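Local atomic coordinates of enterotoxin type A (Staphylococcus aureus, PDB entry 1DYQ), a protein that acts as a superantigen, binding MHC class II molecules, in part through a zinc ion, and T-cell receptors, and causes staphylococcal food poisoning. Residues 34-47 and 78-92. The protein carries 3 engineered substitutions. Residues are numbered along the deposited sequence; the frame is centred on the assembly and turned at random. Where two conformers were deposited one is given.
Sequences NEKAKTENKESHDQ and VDKYKGKKVDLYGAY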
loop_
_atom_site.group_PDB
_atom_site.type_symbol
_atom_site.label_atom_id
_atom_site.label_comp_id
_atom_site.label_asym_id
_atom_site.label_seq_id
_atom_site.Cartn_x
_atom_site.Cartn_y
_atom_site.Cartn_z
ATOM N N ASN A 34 -4.720 9.526 -3.646
ATOM C CA ASN A 34 -3.451 9.120 -4.251
ATOM C C ASN A 34 -3.540 8.964 -5.772
ATOM O O ASN A 34 -4.551 9.126 -6.413
ATOM C CB ASN A 34 -2.940 7.843 -3.609
ATOM C CG ASN A 34 -3.827 6.637 -3.775
ATOM O OD1 ASN A 34 -4.567 6.495 -4.743
ATOM N ND2 ASN A 34 -3.739 5.666 -2.845
ATOM N N GLU A 35 -2.338 8.729 -6.343
ATOM C CA GLU A 35 -2.207 8.448 -7.776
ATOM C C GLU A 35 -1.476 7.102 -7.890
ATOM O O GLU A 35 -0.426 6.933 -7.226
ATOM C CB GLU A 35 -1.327 9.516 -8.468
ATOM C CG GLU A 35 -1.910 10.930 -8.377
ATOM C CD GLU A 35 -1.144 11.905 -9.284
ATOM O OE1 GLU A 35 0.036 12.149 -9.046
ATOM O OE2 GLU A 35 -1.791 12.425 -10.223
ATOM N N LYS A 36 -2.068 6.135 -8.576
ATOM C CA LYS A 36 -1.499 4.801 -8.610
ATOM C C LYS A 36 -1.053 4.325 -9.985
ATOM O O LYS A 36 -1.688 4.653 -11.012
ATOM C CB LYS A 36 -2.573 3.782 -8.097
ATOM C CG LYS A 36 -2.814 3.955 -6.595
ATOM C CD LYS A 36 -3.873 2.929 -6.127
ATOM C CE LYS A 36 -5.238 3.224 -6.693
ATOM N NZ LYS A 36 -5.724 4.598 -6.403
ATOM N N ALA A 37 0.054 3.631 -9.987
ATOM C CA ALA A 37 0.525 2.928 -11.199
ATOM C C ALA A 37 -0.098 1.521 -11.128
ATOM O O ALA A 37 0.139 0.805 -10.158
ATOM C CB ALA A 37 2.037 2.822 -11.193
ATOM N N LYS A 38 -0.905 1.205 -12.109
ATOM C CA LYS A 38 -1.596 -0.099 -12.148
ATOM C C LYS A 38 -1.569 -0.578 -13.602
ATOM O O LYS A 38 -2.420 -0.142 -14.389
ATOM C CB LYS A 38 -3.032 0.079 -11.673
ATOM C CG LYS A 38 -3.695 -1.178 -11.143
ATOM C CD LYS A 38 -5.205 -0.976 -11.019
ATOM C CE LYS A 38 -5.941 -1.876 -12.000
ATOM N NZ LYS A 38 -5.611 -3.315 -11.744
ATOM N N THR A 39 -0.540 -1.310 -13.958
ATOM C CA THR A 39 -0.332 -1.711 -15.361
ATOM C C THR A 39 0.275 -3.098 -15.398
ATOM O O THR A 39 0.889 -3.555 -14.429
ATOM C CB THR A 39 0.589 -0.713 -16.086
ATOM O OG1 THR A 39 0.702 -1.050 -17.481
ATOM C CG2 THR A 39 1.978 -0.732 -15.479
ATOM N N GLU A 40 0.073 -3.828 -16.498
ATOM C CA GLU A 40 0.546 -5.184 -16.605
ATOM C C GLU A 40 1.614 -5.343 -17.697
ATOM O O GLU A 40 1.588 -4.569 -18.658
ATOM C CB GLU A 40 -0.600 -6.157 -16.921
ATOM C CG GLU A 40 -1.921 -5.786 -16.255
ATOM C CD GLU A 40 -1.859 -5.947 -14.754
ATOM O OE1 GLU A 40 -1.410 -7.009 -14.288
ATOM O OE2 GLU A 40 -2.259 -4.990 -14.042
ATOM N N ASN A 41 2.453 -6.325 -17.538
ATOM C CA ASN A 41 3.390 -6.778 -18.554
ATOM C C ASN A 41 4.362 -5.703 -18.988
ATOM O O ASN A 41 4.518 -5.410 -20.187
ATOM C CB ASN A 41 2.608 -7.323 -19.759
ATOM C CG ASN A 41 3.453 -8.237 -20.629
ATOM O OD1 ASN A 41 3.294 -8.230 -21.865
ATOM N ND2 ASN A 41 4.299 -9.040 -20.028
ATOM N N LYS A 42 5.004 -5.075 -18.027
ATOM C CA LYS A 42 6.028 -4.062 -18.285
ATOM C C LYS A 42 7.393 -4.666 -17.958
ATOM O O LYS A 42 7.496 -5.690 -17.296
ATOM C CB LYS A 42 5.802 -2.830 -17.415
ATOM C CG LYS A 42 4.411 -2.215 -17.569
ATOM C CD LYS A 42 4.350 -1.300 -18.781
ATOM C CE LYS A 42 5.570 -0.393 -18.850
ATOM N NZ LYS A 42 5.302 0.903 -19.513
ATOM N N GLU A 43 8.463 -3.988 -18.361
ATOM C CA GLU A 43 9.808 -4.464 -18.081
ATOM C C GLU A 43 10.781 -3.270 -18.134
ATOM O O GLU A 43 10.573 -2.351 -18.902
ATOM C CB GLU A 43 10.271 -5.545 -19.042
ATOM C CG GLU A 43 11.651 -6.091 -18.879
ATOM C CD GLU A 43 12.771 -5.188 -19.397
ATOM O OE1 GLU A 43 12.477 -4.377 -20.304
ATOM O OE2 GLU A 43 13.899 -5.298 -18.892
ATOM N N SER A 44 11.763 -3.341 -17.269
ATOM C CA SER A 44 12.890 -2.441 -17.289
ATOM C C SER A 44 14.083 -3.006 -16.571
ATOM O O SER A 44 13.967 -3.760 -15.598
ATOM C CB SER A 44 12.499 -1.076 -16.660
ATOM O OG SER A 44 13.707 -0.253 -16.709
ATOM N N HIS A 45 15.295 -2.727 -17.069
ATOM C CA HIS A 45 16.523 -3.038 -16.409
ATOM C C HIS A 45 17.417 -1.777 -16.362
ATOM O O HIS A 45 18.595 -1.809 -16.136
ATOM C CB HIS A 45 17.291 -4.238 -16.923
ATOM C CG HIS A 45 17.408 -4.219 -18.425
ATOM N ND1 HIS A 45 16.400 -4.516 -19.258
ATOM C CD2 HIS A 45 18.494 -3.850 -19.187
ATOM C CE1 HIS A 45 16.774 -4.348 -20.524
ATOM N NE2 HIS A 45 18.016 -3.928 -20.452
ATOM N N ASP A 46 16.716 -0.649 -16.531
ATOM C CA ASP A 46 17.320 0.649 -16.351
ATOM C C ASP A 46 17.356 0.941 -14.826
ATOM O O ASP A 46 16.314 0.706 -14.189
ATOM C CB ASP A 46 16.336 1.677 -16.975
ATOM C CG ASP A 46 17.016 2.865 -17.555
ATOM O OD1 ASP A 46 17.245 2.901 -18.793
ATOM O OD2 ASP A 46 17.393 3.781 -16.781
ATOM N N GLN A 47 18.500 1.232 -14.301
ATOM C CA GLN A 47 18.602 1.605 -12.881
ATOM C C GLN A 47 19.176 3.023 -12.780
ATOM O O GLN A 47 19.959 3.449 -13.629
ATOM C CB GLN A 47 19.464 0.633 -12.115
ATOM C CG GLN A 47 18.983 -0.799 -12.137
ATOM C CD GLN A 47 19.765 -1.720 -11.242
ATOM O OE1 GLN A 47 20.910 -2.069 -11.509
ATOM N NE2 GLN A 47 19.122 -2.162 -10.155
ATOM N N VAL A 78 15.572 -6.026 -5.672
ATOM C CA VAL A 78 15.557 -5.458 -7.022
ATOM C C VAL A 78 15.967 -6.508 -8.047
ATOM O O VAL A 78 15.327 -6.587 -9.109
ATOM C CB VAL A 78 16.352 -4.164 -7.147
ATOM C CG1 VAL A 78 17.828 -4.317 -6.948
ATOM C CG2 VAL A 78 16.060 -3.533 -8.532
ATOM N N ASP A 79 16.904 -7.377 -7.707
ATOM C CA ASP A 79 17.315 -8.453 -8.617
ATOM C C ASP A 79 16.220 -9.430 -8.946
ATOM O O ASP A 79 16.256 -10.047 -10.063
ATOM C CB ASP A 79 18.557 -9.173 -8.102
ATOM C CG ASP A 79 19.827 -8.368 -8.230
ATOM O OD1 ASP A 79 19.813 -7.309 -8.897
ATOM O OD2 ASP A 79 20.843 -8.775 -7.630
ATOM N N LYS A 80 15.162 -9.569 -8.170
ATOM C CA LYS A 80 14.044 -10.434 -8.494
ATOM C C LYS A 80 13.284 -9.943 -9.725
ATOM O O LYS A 80 12.598 -10.696 -10.417
ATOM C CB LYS A 80 13.031 -10.511 -7.338
ATOM C CG LYS A 80 13.369 -11.402 -6.185
ATOM C CD LYS A 80 12.146 -11.567 -5.251
ATOM C CE LYS A 80 12.123 -10.449 -4.229
ATOM N NZ LYS A 80 11.694 -10.924 -2.877
ATOM N N TYR A 81 13.254 -8.612 -9.925
ATOM C CA TYR A 81 12.403 -7.984 -10.873
ATOM C C TYR A 81 13.109 -7.297 -12.044
ATOM O O TYR A 81 12.464 -7.033 -13.061
ATOM C CB TYR A 81 11.542 -6.893 -10.139
ATOM C CG TYR A 81 10.767 -7.554 -8.984
ATOM C CD1 TYR A 81 9.721 -8.417 -9.264
ATOM C CD2 TYR A 81 11.089 -7.248 -7.682
ATOM C CE1 TYR A 81 9.042 -9.038 -8.220
ATOM C CE2 TYR A 81 10.392 -7.847 -6.626
ATOM C CZ TYR A 81 9.383 -8.734 -6.917
ATOM O OH TYR A 81 8.686 -9.339 -5.889
ATOM N N LYS A 82 14.362 -6.965 -11.853
ATOM C CA LYS A 82 15.094 -6.230 -12.917
ATOM C C LYS A 82 15.167 -7.081 -14.175
ATOM O O LYS A 82 15.551 -8.240 -14.144
ATOM C CB LYS A 82 16.492 -5.899 -12.406
ATOM C CG LYS A 82 17.303 -4.998 -13.331
ATOM C CD LYS A 82 18.719 -4.851 -12.749
ATOM C CE LYS A 82 19.497 -6.146 -12.934
ATOM N NZ LYS A 82 20.726 -6.168 -12.098
ATOM N N GLY A 83 14.715 -6.506 -15.293
ATOM C CA GLY A 83 14.792 -7.174 -16.574
ATOM C C GLY A 83 13.773 -8.291 -16.747
ATOM O O GLY A 83 13.916 -9.104 -17.674
ATOM N N LYS A 84 12.729 -8.305 -15.935
ATOM C CA LYS A 84 11.691 -9.337 -16.037
ATOM C C LYS A 84 10.347 -8.701 -16.375
ATOM O O LYS A 84 10.139 -7.515 -16.077
ATOM C CB LYS A 84 11.504 -10.027 -14.664
ATOM C CG LYS A 84 12.725 -10.709 -14.111
ATOM C CD LYS A 84 13.020 -11.993 -14.870
ATOM C CE LYS A 84 14.046 -12.843 -14.144
ATOM N NZ LYS A 84 15.390 -12.213 -14.168
ATOM N N LYS A 85 9.439 -9.490 -16.946
ATOM C CA LYS A 85 8.088 -8.986 -17.179
ATOM C C LYS A 85 7.361 -8.933 -15.800
ATOM O O LYS A 85 7.461 -9.895 -15.049
ATOM C CB LYS A 85 7.268 -9.802 -18.139
ATOM C CG LYS A 85 7.829 -9.824 -19.579
ATOM C CD LYS A 85 7.587 -8.465 -20.223
ATOM C CE LYS A 85 7.667 -8.550 -21.742
ATOM N NZ LYS A 85 8.794 -7.724 -22.268
ATOM N N VAL A 86 6.924 -7.730 -15.500
ATOM C CA VAL A 86 6.307 -7.477 -14.182
ATOM C C VAL A 86 4.979 -6.786 -14.367
ATOM O O VAL A 86 4.675 -6.149 -15.378
ATOM C CB VAL A 86 7.215 -6.587 -13.304
ATOM C CG1 VAL A 86 8.498 -7.308 -12.969
ATOM C CG2 VAL A 86 7.470 -5.244 -13.992
ATOM N N ASP A 87 4.154 -6.815 -13.311
ATOM C CA ASP A 87 2.978 -6.010 -13.162
ATOM C C ASP A 87 3.222 -5.031 -11.982
ATOM O O ASP A 87 3.980 -5.380 -11.080
ATOM C CB ASP A 87 1.731 -6.833 -12.864
ATOM C CG ASP A 87 1.468 -7.905 -13.910
ATOM O OD1 ASP A 87 1.746 -7.658 -15.114
ATOM O OD2 ASP A 87 0.985 -8.989 -13.519
ATOM N N LEU A 88 2.624 -3.878 -12.095
ATOM C CA LEU A 88 2.784 -2.830 -11.090
ATOM C C LEU A 88 1.429 -2.500 -10.445
ATOM O O LEU A 88 0.414 -2.429 -11.090
ATOM C CB LEU A 88 3.303 -1.532 -11.747
ATOM C CG LEU A 88 4.613 -1.731 -12.566
ATOM C CD1 LEU A 88 4.927 -0.353 -13.219
ATOM C CD2 LEU A 88 5.733 -2.162 -11.688
ATOM N N TYR A 89 1.500 -2.269 -9.125
ATOM C CA TYR A 89 0.318 -1.770 -8.409
ATOM C C TYR A 89 0.810 -1.047 -7.145
ATOM O O TYR A 89 1.254 -1.663 -6.195
ATOM C CB TYR A 89 -0.650 -2.896 -7.994
ATOM C CG TYR A 89 -1.999 -2.380 -7.505
ATOM C CD1 TYR A 89 -2.107 -1.588 -6.363
ATOM C CD2 TYR A 89 -3.158 -2.723 -8.172
ATOM C CE1 TYR A 89 -3.335 -1.093 -5.939
ATOM C CE2 TYR A 89 -4.394 -2.247 -7.756
ATOM C CZ TYR A 89 -4.475 -1.469 -6.632
ATOM O OH TYR A 89 -5.699 -0.971 -6.226
ATOM N N GLY A 90 0.905 0.289 -7.250
ATOM C CA GLY A 90 1.440 1.033 -6.098
ATOM C C GLY A 90 1.148 2.522 -6.246
ATOM O O GLY A 90 0.830 2.985 -7.342
ATOM N N ALA A 91 1.287 3.248 -5.152
ATOM C CA ALA A 91 0.993 4.686 -5.180
ATOM C C ALA A 91 2.329 5.416 -5.439
ATOM O O ALA A 91 3.279 5.224 -4.702
ATOM C CB ALA A 91 0.507 5.101 -3.768
ATOM N N TYR A 92 2.273 6.349 -6.388
ATOM C CA TYR A 92 3.519 7.081 -6.716
ATOM C C TYR A 92 3.371 8.559 -6.428
ATOM O O TYR A 92 2.286 9.113 -6.391
ATOM C CB TYR A 92 3.856 6.872 -8.205
ATOM C CG TYR A 92 2.850 7.418 -9.187
ATOM C CD1 TYR A 92 2.782 8.771 -9.498
ATOM C CD2 TYR A 92 1.889 6.583 -9.770
ATOM C CE1 TYR A 92 1.830 9.279 -10.337
ATOM C CE2 TYR A 92 0.935 7.085 -10.641
ATOM C CZ TYR A 92 0.907 8.436 -10.930
ATOM O OH TYR A 92 -0.046 8.930 -11.778
HETATM O O HOH W 1 0.124 8.749 -4.662
HETATM O O HOH W 2 1.346 11.719 -6.789
HETATM O O HOH W 3 -2.302 7.146 -12.039
HETATM O O HOH W 4 -1.381 -4.492 -11.493
HETATM O O HOH W 5 11.215 -5.265 -15.074
HETATM O O HOH W 6 22.286 -4.248 -10.968
#
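Paired backbone bonds join Ala37 with Gly90 and Thr39 with Leu88, so strands 36-39 and 86-91 run antiparallel, their axes 160° apart. Leu88 N to Thr39 O is short and nearly straight (2.9 Å, 175°), and Tyr92 N continues the ladder to Glu35 O. Beyond Thr39 the register slips by one: Asn41 and Lys42 both face Val86, and the positive phi of Asn41 fits a G1 beta bulge. Here the backbone pair of Lys42 and Val86 resumes the ladder, while Asn41 N reaches Asp87 OD1 at 2.9 Å. The same carboxylate oxygen also accepts from His115, so two donors grip it. Glu40 OE1 lies 3.2 Å from Asp87 OD2 with no bond between them; this closeness could raise the proton affinity of either acid. Water 4 links the other oxygen, Glu40 OE2, to Leu88 O.

Past the bulge, Gly83 N, in the type II turn Tyr81-Lys84, bonds to Ser44 O from above the carbonyl plane. Alongside it, His45 ND1 donates to the syn lone pair of Glu43 OE2 (2.6 Å), almost exactly in the ring plane.

The packing divides between the two sheet faces. On one, the chain of Lys38, with CG anti to its N (chi1 -157°), runs beside Tyr89, CG lying 3.4 Å from Tyr89 CD2. On the other, Thr39 CG2 touches Leu88 CD1 at 3.7 Å, and Phe58 packs against both residues. At the far end Glu35 CB sits over the Tyr92 ring, 3.9 Å from its centroid, a CH-pi contact, while Ala37 N meets the ring edge.

This bulged antiparallel ladder places 36-39 at the margin of the five-stranded sheet in the toxin's OB-fold domain, with 86-91 between it and 105-114.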